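Local coordinates for hypothetical protein (Legionella pneumophila subsp. pneumophila, PDB 4G2A) that is of unknown function but is a two-domain protein, with a DUF4424 family region and a YARHG domain, and may bind a nutrient, at residues 60-65 with 165-170; 185-190 with 205-210; 235-240 with 275-280; 267-272 with 312-317. All coordinates share one frame; numbering follows the deposited sequence.

In the fold
Along the chain, contact 1 closes before contact 2 opens, and contact 2 before contacts 3 and 4, whose segments alternate. Contact 1 lies in the strand-rich part, its centre about 34 Å from that of contact 2, which sits in the same strand-built region. Contact 3 follows where strand 229-235 runs directly into helix 236-250; its centre is about 18 Å from that of contact 2, with nearest atoms about 4 Å apart. Contact 4 joins two YARHG helices about 13 Å from contact 3, between centres, and V240 CG1 packs on T272 CG2 between the two. The centres of contacts 1 and 4 are about 56 Å apart, one in the strand-rich part and the other in the helical one.

Contact 1 (60-65 with 165-170); sequences VTISMA and ALWQDS. With SO4 (sulfate ion), chain B.
W167 presents the outer rim of its indole to two side chains of strand 60-68, and this small apolar cluster is the tight part of the contact. I62 CD1 comes in at the ring edge, close to the ring plane, and lies 3.7 Å from W167 CH2. With CG1 held between the backbone N and the carbonyl carbon (chi1 74°), the I62 branch is sent toward the tryptophan. Selenomethionine M64, extended beyond CG, crosses the indole at about a right angle. M64 CG also sits at the ring edge, whereas its methyl arrives obliquely, with CE 3.8 Å from W167 CH2. The selenium makes a Met-aromatic contact, SE standing 5.3 Å from the centroid of the six-membered ring and 65° off its normal.

The looser, polar side belongs to S63, whose side chain takes no part in the tryptophan contact. Its backbone is used instead: S63 N gives a nearly straight hydrogen bond of 2.7 Å to sulfate O4, and S17 OG holds the same ion, which probably came from the crystallisation liquor.

The far end of the indole is fixed by a hydrogen bond from W167 NE1 to P13 O, while the F52 ring meets it at an angle. From the loop after strand 155-160, W167 thereby touches strands 10-15, 21-33 and 60-68. M64 packs separately on W127 and T129 of the adjoining strand 123-131.

Contact 2 (185-190 with 205-210); sequences TRLCSE and MSISGS. With SO4 (sulfate ion), chain H; SO4 (sulfate ion), chain F; SO4 (sulfate ion), chain G.
L187 and selenomethionine M205 reach toward each other tip to tip, and their methyl ends form the apolar core of the contact: L187 CD1 lies 3.7 Å from M205 CE. The M205 chain leaves with CG anti to the backbone N (chi1 -169°) and bends at its last torsion, which turns the methyl toward the leucine. I207 adds a looser apolar touch, its CD1 4.4 Å from L187 CD1. L231 lies against both L187 and M205, and Y216 against L187 and I207. At the rim, E190 and I207 come from opposite directions, and E190 OE2 merely touches I207 CD1, at 4.1 Å.

The polar bonds of the carboxylate lie elsewhere. L187 N donates to E190 OE1 at 2.9 Å, almost straight and onto the anti lone pair. R214 forms a salt bridge with the same OE1, and the disulfide C188-C232 ties this turn to strand 229-235.

Hydrogen bonds, two sets of them to sulfates, gather round R186. Its NH1 donates to T185 O at 2.8 Å, within the guanidinium plane, while two sulfates come to the edge of the group. R186 NH2 reaches O2 of one sulfate at 2.8 Å, and R186 NE and NH2 share O4 of the other. A third sulfate is bound by S208 OG through its O3 and by G209 N through its O1.

Segments 185-190 and 205-210 thus meet through a small apolar patch. The sulfates, probably from the crystallisation liquor, are bound beside it and take no part in it, but their positions are consistent with a surface receptive to anions.

Contact 3 (235-240 with 275-280); sequences TGISYV and AQYGRQ. With SO4 (sulfate ion), chain C.
I237, on the first turn of helix 236-250, pushes its CD1 against the backbone carbonyl of Q276, 3.3 Å from Q276 O. Its side chain crosses that of the glutamine at about a right angle, and its other branch, CG2, lies 3.7 Å from Q276 OE1. The same CD1 approaches the Y277 ring obliquely, 4.1 Å from CD1 of the tyrosine. One turn further on, V240 has CG1 anti to the backbone N (chi1 177°), which directs that methyl to the aliphatic part of Q276, 3.7 Å from CG. The glutamine thus offers its methylene stem to the valine and its amide end to the isoleucine.

Next come the groups that hold Q276 and Y277 in place. Q276 CG lies 4.2 Å above the Y277 ring plane, over its centre, so the two neighbouring residues pack on one another. Q276 OE1 accepts from R241 NE, and Q276 NE2 donates to I273 O and D311 OD1. Y277 OH is hydrogen-bonded to D311 and R241 as well, making one polar network at both side-chain ends. Both residues are the central pair of a type I beta turn from A275 to G278, closed by a 3.1 Å bond from G278 N to A275 O.

The chain leaving helix 263-275 is therefore docked on the start of helix 236-250 by methyl groups set against the stem, carbonyl and amide of Q276. The bonds of OE1 and NE2 fix the rotation of that buried amide. Charge on R241 and D311 probably also polarises it and the Y277 hydroxyl.

Contact 4 (267-272 with 312-317); sequences RFLRNT and KKLLSM
L269 and R270 of helix 263-275 touch L314 and L315 of helix 309-321 in a helix-helix packing within the YARHG domain. Between the two segments, the nearest CA atoms are those of R270 and L315, 7.1 Å apart.

R270 and L315 cross at about a right angle. The arginine bends at chi3 (-57°), so both its CG and its NH1 touch one leucine methyl: L315 CD2 lies 4.1 Å from R270 CG and 4.0 Å from R270 NH1, oblique to the guanidinium plane. Deeper in, the buried pair L269 and L314 touches loosely through methyl groups, L269 CD1 to L314 CD2 at 4.3 Å. W248 of helix 236-250 packs against both of these leucines, and L258 of helix 254-259 also touches L269.

A single water completes the outer side, lying at the guanidinium edge and in its plane. It accepts from R270 NH1 at 3.0 Å and donates to the carbonyl L315 O at 2.7 Å, a bridge from side chain to backbone.

Contact 1 (60-65 with 165-170)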
# COMPACT_ATOMS: atom_id res chain seq x y z
N VAL A 60 -7.03 -18.33 30.59
CA VAL A 60 -5.72 -18.43 29.96
C VAL A 60 -5.13 -17.04 29.82
O VAL A 60 -5.85 -16.09 29.50
CB VAL A 60 -5.71 -19.21 28.61
CG1 VAL A 60 -5.97 -20.69 28.80
CG2 VAL A 60 -6.70 -18.63 27.62
N THR A 61 -3.83 -16.92 30.09
CA THR A 61 -3.07 -15.68 29.96
C THR A 61 -2.00 -15.93 28.92
O THR A 61 -1.19 -16.85 29.07
CB THR A 61 -2.51 -15.19 31.32
OG1 THR A 61 -3.59 -15.03 32.25
CG2 THR A 61 -1.73 -13.88 31.20
N ILE A 62 -2.04 -15.16 27.84
CA ILE A 62 -1.08 -15.30 26.74
C ILE A 62 -0.46 -13.95 26.39
O ILE A 62 -1.04 -12.89 26.63
CB ILE A 62 -1.68 -16.00 25.46
CG1 ILE A 62 -2.63 -15.07 24.66
CG2 ILE A 62 -2.32 -17.36 25.75
CD1 ILE A 62 -2.48 -15.20 23.15
N SER A 63 0.73 -14.00 25.83
CA SER A 63 1.44 -12.85 25.33
C SER A 63 1.22 -12.80 23.80
O SER A 63 1.37 -13.81 23.11
CB SER A 63 2.91 -12.93 25.72
OG SER A 63 3.59 -11.71 25.48
N MSE A 64 0.75 -11.65 23.31
CA MSE A 64 0.52 -11.42 21.89
C MSE A 64 1.57 -10.50 21.38
O MSE A 64 2.03 -9.63 22.12
CB MSE A 64 -0.85 -10.81 21.65
CG MSE A 64 -1.99 -11.78 21.72
SE MSE A 64 -3.55 -10.97 20.89
CE MSE A 64 -4.85 -12.27 21.54
N ALA A 65 1.93 -10.64 20.09
CA ALA A 65 2.94 -9.79 19.48
C ALA A 65 2.51 -9.27 18.13
O ALA A 65 1.88 -10.00 17.36
CB ALA A 65 4.24 -10.56 19.33
N ALA A 165 -2.06 -18.77 10.64
CA ALA A 165 -1.83 -20.22 10.81
C ALA A 165 -1.21 -20.54 12.19
O ALA A 165 -1.16 -21.71 12.56
CB ALA A 165 -0.91 -20.73 9.71
N LEU A 166 -0.72 -19.52 12.93
CA LEU A 166 -0.16 -19.72 14.26
C LEU A 166 -1.30 -19.86 15.32
O LEU A 166 -1.07 -20.37 16.42
CB LEU A 166 0.79 -18.58 14.64
CG LEU A 166 2.11 -18.53 13.88
CD1 LEU A 166 2.74 -17.17 14.00
CD2 LEU A 166 3.07 -19.65 14.27
N TRP A 167 -2.51 -19.39 14.98
CA TRP A 167 -3.67 -19.48 15.85
C TRP A 167 -4.38 -20.82 15.62
O TRP A 167 -4.20 -21.44 14.56
CB TRP A 167 -4.62 -18.29 15.62
CG TRP A 167 -3.99 -16.98 15.98
CD1 TRP A 167 -3.50 -16.05 15.13
CD2 TRP A 167 -3.74 -16.49 17.31
NE1 TRP A 167 -2.99 -14.98 15.83
CE2 TRP A 167 -3.13 -15.22 17.17
CE3 TRP A 167 -4.01 -16.97 18.60
CZ2 TRP A 167 -2.75 -14.44 18.28
CZ3 TRP A 167 -3.62 -16.21 19.70
CH2 TRP A 167 -2.99 -14.97 19.53
N GLN A 168 -5.15 -21.27 16.63
CA GLN A 168 -5.87 -22.54 16.64
C GLN A 168 -6.85 -22.64 15.49
O GLN A 168 -7.54 -21.68 15.18
CB GLN A 168 -6.60 -22.75 17.96
CG GLN A 168 -7.03 -24.19 18.17
CD GLN A 168 -7.77 -24.37 19.46
OE1 GLN A 168 -8.44 -23.46 19.95
NE2 GLN A 168 -7.64 -25.55 20.04
N ASP A 169 -6.87 -23.83 14.85
CA ASP A 169 -7.68 -24.21 13.68
C ASP A 169 -7.06 -23.64 12.41
O ASP A 169 -6.06 -22.90 12.48
CB ASP A 169 -9.17 -23.82 13.83
CG ASP A 169 -9.87 -24.47 15.02
OD1 ASP A 169 -9.58 -25.66 15.31
OD2 ASP A 169 -10.71 -23.79 15.66
N SER A 170 -7.60 -24.04 11.26
CA SER A 170 -7.10 -23.62 9.95
C SER A 170 -7.45 -22.16 9.62
O SER A 170 -6.56 -21.34 9.35
CB SER A 170 -7.63 -24.55 8.85
OG SER A 170 -9.00 -24.91 9.03
S SO4 B . 2.86 -16.90 26.49
O1 SO4 B . 4.28 -16.56 26.37
O2 SO4 B . 2.67 -18.35 26.37
O3 SO4 B . 2.36 -16.45 27.79
O4 SO4 B . 2.13 -16.24 25.43

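Contact 2 (185-190 with 205-210)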
# COMPACT_ATOMS: atom_id res chain seq x y z
N THR A 185 -6.80 5.64 -8.65
CA THR A 185 -5.85 4.55 -8.87
C THR A 185 -6.35 3.54 -9.88
O THR A 185 -7.53 3.51 -10.24
CB THR A 185 -5.53 3.76 -7.54
OG1 THR A 185 -6.71 3.13 -7.07
CG2 THR A 185 -4.92 4.62 -6.44
N ARG A 186 -5.43 2.70 -10.31
CA ARG A 186 -5.60 1.51 -11.14
C ARG A 186 -4.69 0.42 -10.59
O ARG A 186 -3.64 0.74 -10.01
CB ARG A 186 -5.25 1.78 -12.62
CG ARG A 186 -6.36 2.44 -13.45
CD ARG A 186 -7.66 1.65 -13.39
NE ARG A 186 -8.75 2.30 -14.10
CZ ARG A 186 -9.55 3.23 -13.59
NH1 ARG A 186 -9.36 3.68 -12.36
NH2 ARG A 186 -10.53 3.74 -14.33
N LEU A 187 -5.06 -0.86 -10.79
CA LEU A 187 -4.17 -1.96 -10.42
C LEU A 187 -3.04 -1.98 -11.42
O LEU A 187 -3.29 -1.69 -12.60
CB LEU A 187 -4.90 -3.32 -10.44
CG LEU A 187 -6.10 -3.51 -9.56
CD1 LEU A 187 -6.78 -4.83 -9.87
CD2 LEU A 187 -5.72 -3.42 -8.12
N CYS A 188 -1.82 -2.38 -11.01
CA CYS A 188 -0.73 -2.50 -11.97
C CYS A 188 -0.99 -3.68 -12.91
O CYS A 188 -0.50 -3.66 -14.03
CB CYS A 188 0.61 -2.63 -11.26
SG CYS A 188 0.94 -1.33 -10.04
N SER A 189 -1.82 -4.65 -12.49
CA SER A 189 -2.26 -5.79 -13.30
C SER A 189 -3.33 -5.34 -14.35
O SER A 189 -3.62 -6.11 -15.28
CB SER A 189 -2.82 -6.91 -12.40
OG SER A 189 -4.00 -6.56 -11.71
N GLU A 190 -3.90 -4.11 -14.21
CA GLU A 190 -4.85 -3.53 -15.18
C GLU A 190 -4.09 -2.68 -16.26
O GLU A 190 -4.67 -2.34 -17.29
CB GLU A 190 -5.91 -2.65 -14.48
CG GLU A 190 -6.92 -3.41 -13.63
CD GLU A 190 -7.95 -2.54 -12.92
OE1 GLU A 190 -7.55 -1.63 -12.16
OE2 GLU A 190 -9.16 -2.79 -13.11
N MSE A 205 -11.20 -10.25 -4.35
CA MSE A 205 -11.27 -8.80 -4.32
C MSE A 205 -12.34 -8.24 -5.28
O MSE A 205 -12.50 -8.71 -6.41
CB MSE A 205 -9.92 -8.18 -4.66
CG MSE A 205 -9.84 -6.69 -4.39
SE MSE A 205 -8.32 -5.88 -5.29
CE MSE A 205 -9.08 -5.82 -7.10
N SER A 206 -13.07 -7.24 -4.79
CA SER A 206 -14.04 -6.48 -5.57
C SER A 206 -13.60 -5.00 -5.55
O SER A 206 -12.90 -4.57 -4.64
CB SER A 206 -15.46 -6.67 -5.04
OG SER A 206 -15.53 -6.59 -3.63
N ILE A 207 -13.95 -4.26 -6.60
CA ILE A 207 -13.62 -2.85 -6.75
C ILE A 207 -14.93 -2.08 -6.58
O ILE A 207 -15.92 -2.38 -7.24
CB ILE A 207 -12.91 -2.57 -8.12
CG1 ILE A 207 -11.51 -3.21 -8.16
CG2 ILE A 207 -12.83 -1.08 -8.43
CD1 ILE A 207 -11.01 -3.61 -9.57
N SER A 208 -14.92 -1.09 -5.70
CA SER A 208 -16.08 -0.24 -5.43
C SER A 208 -15.68 1.23 -5.55
O SER A 208 -14.52 1.56 -5.31
CB SER A 208 -16.61 -0.54 -4.02
OG SER A 208 -17.77 0.19 -3.71
N GLY A 209 -16.63 2.09 -5.90
CA GLY A 209 -16.38 3.53 -6.00
C GLY A 209 -15.73 4.00 -7.29
O GLY A 209 -15.33 3.20 -8.14
N SER A 210 -15.65 5.32 -7.43
CA SER A 210 -15.08 5.97 -8.61
C SER A 210 -14.15 7.10 -8.22
O SER A 210 -14.31 7.71 -7.16
CB SER A 210 -16.20 6.49 -9.53
OG SER A 210 -16.95 7.55 -8.96
S SO4 H . -12.42 5.67 -12.08
O1 SO4 H . -11.17 6.31 -11.64
O2 SO4 H . -12.44 5.64 -13.55
O3 SO4 H . -12.50 4.31 -11.55
O4 SO4 H . -13.57 6.43 -11.60
S SO4 F . -19.99 -0.14 -6.95
O1 SO4 F . -19.60 1.20 -6.50
O2 SO4 F . -19.25 -0.49 -8.15
O3 SO4 F . -19.70 -1.14 -5.90
O4 SO4 F . -21.43 -0.16 -7.22
S SO4 G . -9.65 2.66 -17.73
O1 SO4 G . -9.96 4.08 -17.54
O2 SO4 G . -9.89 2.28 -19.12
O3 SO4 G . -8.23 2.42 -17.41
O4 SO4 G . -10.49 1.85 -16.85

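Contact 3 (235-240 with 275-280)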
# COMPACT_ATOMS: atom_id res chain seq x y z
N THR A 235 -0.75 5.26 -9.09
CA THR A 235 -1.31 6.56 -8.73
C THR A 235 -1.15 7.42 -9.98
O THR A 235 -0.43 7.02 -10.90
CB THR A 235 -0.61 7.13 -7.50
OG1 THR A 235 0.78 7.16 -7.77
CG2 THR A 235 -0.90 6.34 -6.23
N GLY A 236 -1.82 8.57 -10.02
CA GLY A 236 -1.81 9.47 -11.18
C GLY A 236 -0.44 9.89 -11.70
O GLY A 236 -0.06 9.52 -12.82
N ILE A 237 0.30 10.67 -10.90
CA ILE A 237 1.61 11.21 -11.27
C ILE A 237 2.60 10.06 -11.53
O ILE A 237 3.34 10.13 -12.51
CB ILE A 237 2.14 12.22 -10.19
CG1 ILE A 237 1.10 13.30 -9.81
CG2 ILE A 237 3.50 12.80 -10.56
CD1 ILE A 237 1.35 14.72 -10.19
N SER A 238 2.62 9.01 -10.67
CA SER A 238 3.54 7.88 -10.84
C SER A 238 3.29 7.14 -12.17
O SER A 238 4.25 6.67 -12.78
CB SER A 238 3.45 6.90 -9.67
OG SER A 238 3.80 7.52 -8.45
N TYR A 239 2.02 7.01 -12.60
CA TYR A 239 1.72 6.36 -13.87
C TYR A 239 2.32 7.17 -15.02
O TYR A 239 3.04 6.61 -15.85
CB TYR A 239 0.20 6.15 -14.07
CG TYR A 239 -0.12 5.75 -15.49
CD1 TYR A 239 0.06 4.44 -15.92
CD2 TYR A 239 -0.50 6.70 -16.44
CE1 TYR A 239 -0.17 4.08 -17.25
CE2 TYR A 239 -0.73 6.35 -17.76
CZ TYR A 239 -0.57 5.04 -18.17
OH TYR A 239 -0.81 4.69 -19.47
N VAL A 240 2.03 8.48 -15.07
CA VAL A 240 2.51 9.38 -16.12
C VAL A 240 4.05 9.47 -16.12
O VAL A 240 4.65 9.47 -17.18
CB VAL A 240 1.83 10.77 -16.01
CG1 VAL A 240 2.36 11.76 -17.05
CG2 VAL A 240 0.32 10.64 -16.15
N ALA A 275 -0.81 17.74 -18.30
CA ALA A 275 -2.04 17.08 -17.80
C ALA A 275 -1.77 16.32 -16.52
O ALA A 275 -2.67 16.11 -15.71
CB ALA A 275 -2.59 16.15 -18.85
N GLN A 276 -0.50 15.93 -16.34
CA GLN A 276 0.14 15.28 -15.20
C GLN A 276 -0.15 16.08 -13.92
O GLN A 276 -0.36 15.49 -12.86
CB GLN A 276 1.68 15.27 -15.47
CG GLN A 276 2.55 14.47 -14.50
CD GLN A 276 4.04 14.77 -14.57
OE1 GLN A 276 4.79 14.50 -13.62
NE2 GLN A 276 4.51 15.35 -15.67
N TYR A 277 -0.17 17.43 -14.02
CA TYR A 277 -0.39 18.34 -12.89
C TYR A 277 -1.81 18.95 -12.87
O TYR A 277 -2.11 19.80 -12.05
CB TYR A 277 0.69 19.44 -12.91
CG TYR A 277 2.10 18.87 -12.92
CD1 TYR A 277 2.62 18.22 -11.80
CD2 TYR A 277 2.90 18.96 -14.06
CE1 TYR A 277 3.90 17.68 -11.81
CE2 TYR A 277 4.18 18.42 -14.08
CZ TYR A 277 4.68 17.79 -12.95
OH TYR A 277 5.94 17.26 -12.93
N GLY A 278 -2.65 18.50 -13.78
CA GLY A 278 -4.03 18.94 -13.85
C GLY A 278 -4.31 20.22 -14.60
O GLY A 278 -5.27 20.93 -14.25
N ARG A 279 -3.53 20.51 -15.66
CA ARG A 279 -3.76 21.69 -16.49
C ARG A 279 -5.13 21.56 -17.14
O ARG A 279 -5.51 20.46 -17.52
CB ARG A 279 -2.67 21.82 -17.55
CG ARG A 279 -2.79 23.10 -18.38
CD ARG A 279 -1.97 23.01 -19.64
NE ARG A 279 -2.00 24.25 -20.39
CZ ARG A 279 -2.91 24.55 -21.31
NH1 ARG A 279 -3.88 23.69 -21.59
NH2 ARG A 279 -2.86 25.71 -21.95
N GLN A 280 -5.87 22.66 -17.22
CA GLN A 280 -7.20 22.65 -17.83
C GLN A 280 -7.05 22.93 -19.32
O GLN A 280 -6.29 23.83 -19.70
CB GLN A 280 -8.14 23.63 -17.13
CG GLN A 280 -8.66 23.06 -15.80
CD GLN A 280 -8.62 24.06 -14.67
OE1 GLN A 280 -7.55 24.41 -14.14
NE2 GLN A 280 -9.80 24.53 -14.27
S SO4 C . -5.59 24.12 -24.69
O1 SO4 C . -6.09 24.91 -23.57
O2 SO4 C . -5.92 24.80 -25.94
O3 SO4 C . -4.16 24.00 -24.54
O4 SO4 C . -6.15 22.79 -24.74

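Contact 4 (267-272 with 312-317)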
# COMPACT_ATOMS: atom_id res chain seq x y z
N ARG A 267 1.15 15.22 -30.20
CA ARG A 267 0.35 16.29 -29.58
C ARG A 267 -0.14 15.81 -28.20
O ARG A 267 0.00 16.55 -27.23
CB ARG A 267 -0.81 16.72 -30.50
CG ARG A 267 -1.86 17.61 -29.85
CD ARG A 267 -2.68 18.33 -30.90
NE ARG A 267 -3.84 19.03 -30.35
CZ ARG A 267 -3.78 20.20 -29.72
NH1 ARG A 267 -2.61 20.79 -29.49
NH2 ARG A 267 -4.90 20.78 -29.30
N PHE A 268 -0.65 14.56 -28.11
CA PHE A 268 -1.11 13.96 -26.84
C PHE A 268 0.06 13.75 -25.87
O PHE A 268 -0.12 14.03 -24.69
CB PHE A 268 -1.87 12.64 -27.07
CG PHE A 268 -3.19 12.78 -27.81
CD1 PHE A 268 -4.02 13.88 -27.60
CD2 PHE A 268 -3.62 11.78 -28.68
CE1 PHE A 268 -5.25 13.98 -28.27
CE2 PHE A 268 -4.86 11.88 -29.33
CZ PHE A 268 -5.66 12.98 -29.13
N LEU A 269 1.25 13.32 -26.36
CA LEU A 269 2.44 13.12 -25.52
C LEU A 269 2.88 14.41 -24.85
O LEU A 269 3.17 14.40 -23.65
CB LEU A 269 3.62 12.51 -26.30
CG LEU A 269 4.97 12.44 -25.56
CD1 LEU A 269 4.90 11.51 -24.33
CD2 LEU A 269 6.08 12.02 -26.47
N ARG A 270 2.96 15.51 -25.64
CA ARG A 270 3.37 16.82 -25.17
C ARG A 270 2.43 17.35 -24.10
O ARG A 270 2.89 17.90 -23.10
CB ARG A 270 3.40 17.82 -26.35
CG ARG A 270 3.58 19.29 -25.94
CD ARG A 270 3.27 20.29 -27.05
NE ARG A 270 4.06 20.08 -28.26
CZ ARG A 270 5.35 20.41 -28.40
NH1 ARG A 270 6.02 20.96 -27.39
NH2 ARG A 270 5.97 20.17 -29.55
N ASN A 271 1.12 17.24 -24.34
CA ASN A 271 0.11 17.79 -23.47
C ASN A 271 -0.08 16.95 -22.19
O ASN A 271 -0.44 17.53 -21.16
CB ASN A 271 -1.17 18.01 -24.25
CG ASN A 271 -1.04 19.26 -25.09
OD1 ASN A 271 -1.14 20.37 -24.59
ND2 ASN A 271 -0.71 19.11 -26.37
N THR A 272 0.30 15.64 -22.22
CA THR A 272 0.27 14.71 -21.08
C THR A 272 1.29 15.20 -20.01
O THR A 272 1.06 15.00 -18.80
CB THR A 272 0.56 13.29 -21.59
OG1 THR A 272 -0.56 12.86 -22.34
CG2 THR A 272 0.85 12.26 -20.48
N LYS A 312 10.84 19.10 -18.46
CA LYS A 312 11.60 20.06 -19.26
C LYS A 312 12.57 19.35 -20.25
O LYS A 312 12.62 19.74 -21.41
CB LYS A 312 12.35 21.04 -18.35
CG LYS A 312 11.41 21.92 -17.55
CD LYS A 312 12.06 22.57 -16.36
CE LYS A 312 11.07 23.44 -15.62
NZ LYS A 312 11.52 23.79 -14.25
N LYS A 313 13.26 18.27 -19.80
CA LYS A 313 14.14 17.46 -20.66
C LYS A 313 13.35 16.79 -21.79
O LYS A 313 13.82 16.75 -22.93
CB LYS A 313 14.91 16.39 -19.86
CG LYS A 313 16.11 16.92 -19.11
CD LYS A 313 16.79 15.82 -18.31
CE LYS A 313 18.06 16.32 -17.67
NZ LYS A 313 18.82 15.22 -17.03
N LEU A 314 12.13 16.28 -21.49
CA LEU A 314 11.28 15.66 -22.52
C LEU A 314 10.79 16.72 -23.53
O LEU A 314 10.84 16.46 -24.74
CB LEU A 314 10.11 14.87 -21.94
CG LEU A 314 9.26 14.06 -22.95
CD1 LEU A 314 10.12 13.25 -23.93
CD2 LEU A 314 8.29 13.14 -22.23
N LEU A 315 10.39 17.90 -23.04
CA LEU A 315 9.96 19.00 -23.93
C LEU A 315 11.10 19.47 -24.81
O LEU A 315 10.87 19.81 -25.97
CB LEU A 315 9.39 20.18 -23.13
CG LEU A 315 8.00 19.90 -22.52
CD1 LEU A 315 7.72 20.81 -21.34
CD2 LEU A 315 6.90 19.93 -23.60
N SER A 316 12.34 19.44 -24.27
CA SER A 316 13.55 19.83 -25.00
C SER A 316 13.85 18.78 -26.09
O SER A 316 14.23 19.15 -27.20
CB SER A 316 14.72 20.01 -24.04
OG SER A 316 15.90 20.36 -24.75
N MSE A 317 13.63 17.48 -25.80
CA MSE A 317 13.81 16.37 -26.74
C MSE A 317 12.81 16.45 -27.90
O MSE A 317 13.19 16.27 -29.06
CB MSE A 317 13.69 15.03 -26.03
CG MSE A 317 14.96 14.56 -25.36
SE MSE A 317 14.61 12.87 -24.40
CE MSE A 317 16.47 12.18 -24.22
O HOH W 1 8.98 21.46 -27.07